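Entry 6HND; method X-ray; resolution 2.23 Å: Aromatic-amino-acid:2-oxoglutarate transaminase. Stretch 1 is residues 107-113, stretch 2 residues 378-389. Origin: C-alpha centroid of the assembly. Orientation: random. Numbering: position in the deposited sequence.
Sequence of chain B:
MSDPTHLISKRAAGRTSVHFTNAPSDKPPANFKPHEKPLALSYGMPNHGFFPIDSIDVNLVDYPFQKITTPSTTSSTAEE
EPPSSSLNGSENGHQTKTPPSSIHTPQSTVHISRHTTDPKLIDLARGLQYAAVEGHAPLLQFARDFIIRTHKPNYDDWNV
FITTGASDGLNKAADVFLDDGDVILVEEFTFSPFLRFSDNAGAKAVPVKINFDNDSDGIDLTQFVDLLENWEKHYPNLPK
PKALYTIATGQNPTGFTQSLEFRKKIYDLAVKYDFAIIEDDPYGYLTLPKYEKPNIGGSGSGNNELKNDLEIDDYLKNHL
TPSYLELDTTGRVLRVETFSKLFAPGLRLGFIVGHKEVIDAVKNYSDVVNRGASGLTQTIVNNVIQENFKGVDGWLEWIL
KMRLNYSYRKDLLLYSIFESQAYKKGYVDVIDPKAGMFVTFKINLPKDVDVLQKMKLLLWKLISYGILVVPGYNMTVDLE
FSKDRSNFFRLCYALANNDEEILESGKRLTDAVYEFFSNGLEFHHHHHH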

# COMPACT_ATOMS: atom_id res chain seq x y z
N GLN B 107 -13.83 17.28 25.51
CA GLN B 107 -13.66 16.34 24.38
C GLN B 107 -12.36 15.55 24.59
O GLN B 107 -11.36 16.12 25.09
N SER B 108 -12.39 14.26 24.27
CA SER B 108 -11.21 13.37 24.29
C SER B 108 -10.30 13.78 23.13
O SER B 108 -10.80 13.98 22.01
N THR B 109 -9.02 13.96 23.43
CA THR B 109 -8.00 14.35 22.44
C THR B 109 -6.70 13.60 22.75
O THR B 109 -6.37 13.39 23.93
N VAL B 110 -6.01 13.16 21.72
CA VAL B 110 -4.65 12.56 21.84
C VAL B 110 -3.67 13.53 21.16
O VAL B 110 -3.93 13.98 20.02
N HIS B 111 -2.59 13.86 21.84
CA HIS B 111 -1.50 14.70 21.30
C HIS B 111 -0.34 13.79 20.87
O HIS B 111 0.14 12.97 21.69
N ILE B 112 0.07 13.91 19.61
CA ILE B 112 1.20 13.14 19.04
C ILE B 112 2.37 14.11 18.88
O ILE B 112 2.27 14.99 18.01
N SER B 113 3.41 13.95 19.69
CA SER B 113 4.59 14.85 19.74
C SER B 113 5.70 14.33 18.81
O SER B 113 5.68 13.11 18.44
N GLN B 378 -0.39 4.48 10.97
CA GLN B 378 0.03 3.56 12.06
C GLN B 378 0.22 4.40 13.33
O GLN B 378 -0.13 3.91 14.40
N THR B 379 0.81 5.59 13.19
CA THR B 379 1.11 6.49 14.32
C THR B 379 -0.22 6.94 14.93
O THR B 379 -0.40 6.70 16.12
N ILE B 380 -1.12 7.52 14.12
CA ILE B 380 -2.43 8.04 14.61
C ILE B 380 -3.22 6.87 15.21
O ILE B 380 -3.71 7.02 16.34
N VAL B 381 -3.30 5.74 14.53
CA VAL B 381 -4.19 4.63 14.97
C VAL B 381 -3.62 4.03 16.26
O VAL B 381 -4.41 3.78 17.21
N ASN B 382 -2.31 3.81 16.32
CA ASN B 382 -1.67 3.20 17.52
C ASN B 382 -1.89 4.12 18.73
O ASN B 382 -2.33 3.63 19.79
N ASN B 383 -1.61 5.42 18.59
CA ASN B 383 -1.62 6.35 19.75
C ASN B 383 -3.07 6.53 20.21
O ASN B 383 -3.29 6.64 21.42
N VAL B 384 -4.04 6.51 19.30
CA VAL B 384 -5.47 6.69 19.68
C VAL B 384 -5.86 5.47 20.53
O VAL B 384 -6.47 5.68 21.61
N ILE B 385 -5.46 4.26 20.11
CA ILE B 385 -5.84 2.98 20.79
C ILE B 385 -5.14 2.91 22.15
O ILE B 385 -5.84 2.63 23.14
N GLN B 386 -3.85 3.24 22.23
CA GLN B 386 -3.03 3.12 23.46
C GLN B 386 -3.37 4.26 24.44
O GLN B 386 -3.55 3.98 25.64
N GLU B 387 -3.53 5.50 23.99
CA GLU B 387 -3.70 6.65 24.92
C GLU B 387 -5.18 6.91 25.26
O GLU B 387 -5.48 7.12 26.44
N ASN B 388 -6.06 6.98 24.27
CA ASN B 388 -7.48 7.30 24.51
C ASN B 388 -8.19 6.05 25.01
O ASN B 388 -8.91 6.15 26.02
N PHE B 389 -8.01 4.91 24.33
CA PHE B 389 -8.75 3.65 24.61
C PHE B 389 -7.98 2.75 25.58
O PHE B 389 -8.53 1.71 25.94

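The strand of stretch 1 lies across the helix of stretch 2, with their axes 8.7 Å apart at closest approach and their N-to-C directions 126° apart. No direct hydrogen bond joins the two stretches. The stretches meet through van der Waals contacts, and two waters bridge them.

Val-110 points toward the helix and is buried. Its chi1 is t (177°). In this rotamer CG1 lies near Asn-383 and Glu-387, and CG2 near Val-384 and Asn-388. Val-110 CG2 meets CB of Asn-388 at 3.7 Å and CA of Val-384 at 4.2 Å. Val-110 CG1 lies 3.9 Å from the backbone O of Asn-383 and 3.9 Å from OE2 of Glu-387. Val-384 points sideways, and the closest contact of Val-110 with it is to its CA.

Ile-112 starts sideways, but its m,t rotamer brings its end nearer the helix. Ile-112 CD1 packs 3.9 Å from CG1 of Ile-380, also m,t, and 3.8 Å from that residue's CA. Ile-112 CG2 rests 3.8 Å from CG2 of Thr-379, whose chi1 is m, and 3.9 Å from ND2 of Asn-383.

Asn-383 points toward the strand with chi1 m. Asn-383 OD1 accepts a 2.9 Å hydrogen bond from ND2 of Asn-382, which helps hold the amide in place. Asn-383 ND2 is left facing the strand side, where it gives a weak hydrogen bond to water 2 (3.2 Å). That water donates to the backbone O of His-111 (2.5 Å) and to OE1 of Glu-387 (3.1 Å). The CA-to-CB bond of His-111 (chi1 t) points away from the helix; its backbone O takes the hydrogen bond from water 2. Glu-387 has an off-well chi1 of -112°, then chi2 t; its carboxylate reaches both Val-110 and the water.

Toward the start of stretch 1, Ser-108 (m) and Asn-388 (t) point toward each other's stretch. Ser-108 CB is 3.3 Å from Asn-388 ND2. Water 1 bridges them, 2.6 Å from Ser-108 OG and accepting from Asn-388 ND2 at 3.1 Å.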

# COMPACT_ATOMS: atom_id res chain seq x y z
CB GLN B 107 -13.65 17.10 23.06
CG GLN B 107 -13.62 16.17 21.87
CD GLN B 107 -13.53 16.88 20.55
OE1 GLN B 107 -13.25 18.08 20.47
NE2 GLN B 107 -13.75 16.12 19.49
CB SER B 108 -11.61 11.93 24.18
OG SER B 108 -12.28 11.51 25.35
CB THR B 109 -7.90 15.88 22.37
OG1 THR B 109 -6.87 16.19 21.42
CG2 THR B 109 -7.63 16.52 23.72
CB VAL B 110 -4.65 11.15 21.23
CG1 VAL B 110 -3.28 10.50 21.24
CG2 VAL B 110 -5.67 10.28 21.93
CB HIS B 111 -1.07 15.74 22.34
CG HIS B 111 -0.00 16.64 21.84
ND1 HIS B 111 -0.30 17.75 21.08
CD2 HIS B 111 1.35 16.57 21.93
CE1 HIS B 111 0.83 18.37 20.74
NE2 HIS B 111 1.86 17.65 21.25
CB ILE B 112 0.81 12.46 17.72
CG1 ILE B 112 -0.45 11.59 17.89
CG2 ILE B 112 2.01 11.68 17.17
CD1 ILE B 112 -0.96 10.95 16.61
CB SER B 113 5.07 15.00 21.18
OG SER B 113 5.33 13.73 21.77
CB GLN B 378 1.33 2.85 11.73
CG GLN B 378 1.22 1.81 10.63
CD GLN B 378 2.50 1.04 10.48
OE1 GLN B 378 2.97 0.38 11.42
NE2 GLN B 378 3.08 1.10 9.28
CB THR B 379 2.01 7.65 13.88
OG1 THR B 379 3.22 7.07 13.40
CG2 THR B 379 2.31 8.64 14.99
CB ILE B 380 -3.19 8.79 13.51
CG1 ILE B 380 -2.50 10.11 13.18
CG2 ILE B 380 -4.65 8.99 13.91
CD1 ILE B 380 -3.08 10.80 11.96
CB VAL B 381 -4.45 3.59 13.87
CG1 VAL B 381 -5.06 2.33 14.43
CG2 VAL B 381 -5.32 4.17 12.75
CB ASN B 382 -0.19 2.93 17.31
CG ASN B 382 0.48 2.43 18.57
OD1 ASN B 382 0.48 1.24 18.85
ND2 ASN B 382 1.05 3.35 19.32
CB ASN B 383 -0.86 7.62 19.41
CG ASN B 383 0.62 7.35 19.24
OD1 ASN B 383 1.03 6.20 19.05
ND2 ASN B 383 1.42 8.41 19.27
CB VAL B 384 -6.38 6.91 18.46
CG1 VAL B 384 -7.86 6.68 18.80
CG2 VAL B 384 -6.17 8.28 17.82
CB ILE B 385 -5.60 1.75 19.89
CG1 ILE B 385 -6.70 1.61 18.86
CG2 ILE B 385 -5.50 0.46 20.70
CD1 ILE B 385 -6.44 0.60 17.80
CB GLN B 386 -1.54 3.05 23.10
CG GLN B 386 -0.80 1.82 23.63
CD GLN B 386 -0.71 0.60 22.73
OE1 GLN B 386 -1.41 -0.39 22.95
NE2 GLN B 386 0.20 0.59 21.75
CB GLU B 387 -3.07 7.92 24.36
CG GLU B 387 -1.87 8.38 25.16
CD GLU B 387 -1.54 9.83 24.85
OE1 GLU B 387 -0.41 10.09 24.39
OE2 GLU B 387 -2.45 10.68 25.05
CB ASN B 388 -8.18 7.85 23.27
CG ASN B 388 -9.58 8.29 23.61
OD1 ASN B 388 -10.55 7.75 23.08
ND2 ASN B 388 -9.69 9.25 24.51
CB PHE B 389 -9.10 2.93 23.31
CG PHE B 389 -10.14 3.63 22.48
CD1 PHE B 389 -11.38 3.95 23.04
CD2 PHE B 389 -9.89 3.98 21.16
CE1 PHE B 389 -12.34 4.61 22.29
CE2 PHE B 389 -10.85 4.66 20.41
CZ PHE B 389 -12.07 4.97 20.98
O HOH W 1 -12.19 9.14 26.37
O HOH W 2 0.46 10.48 21.46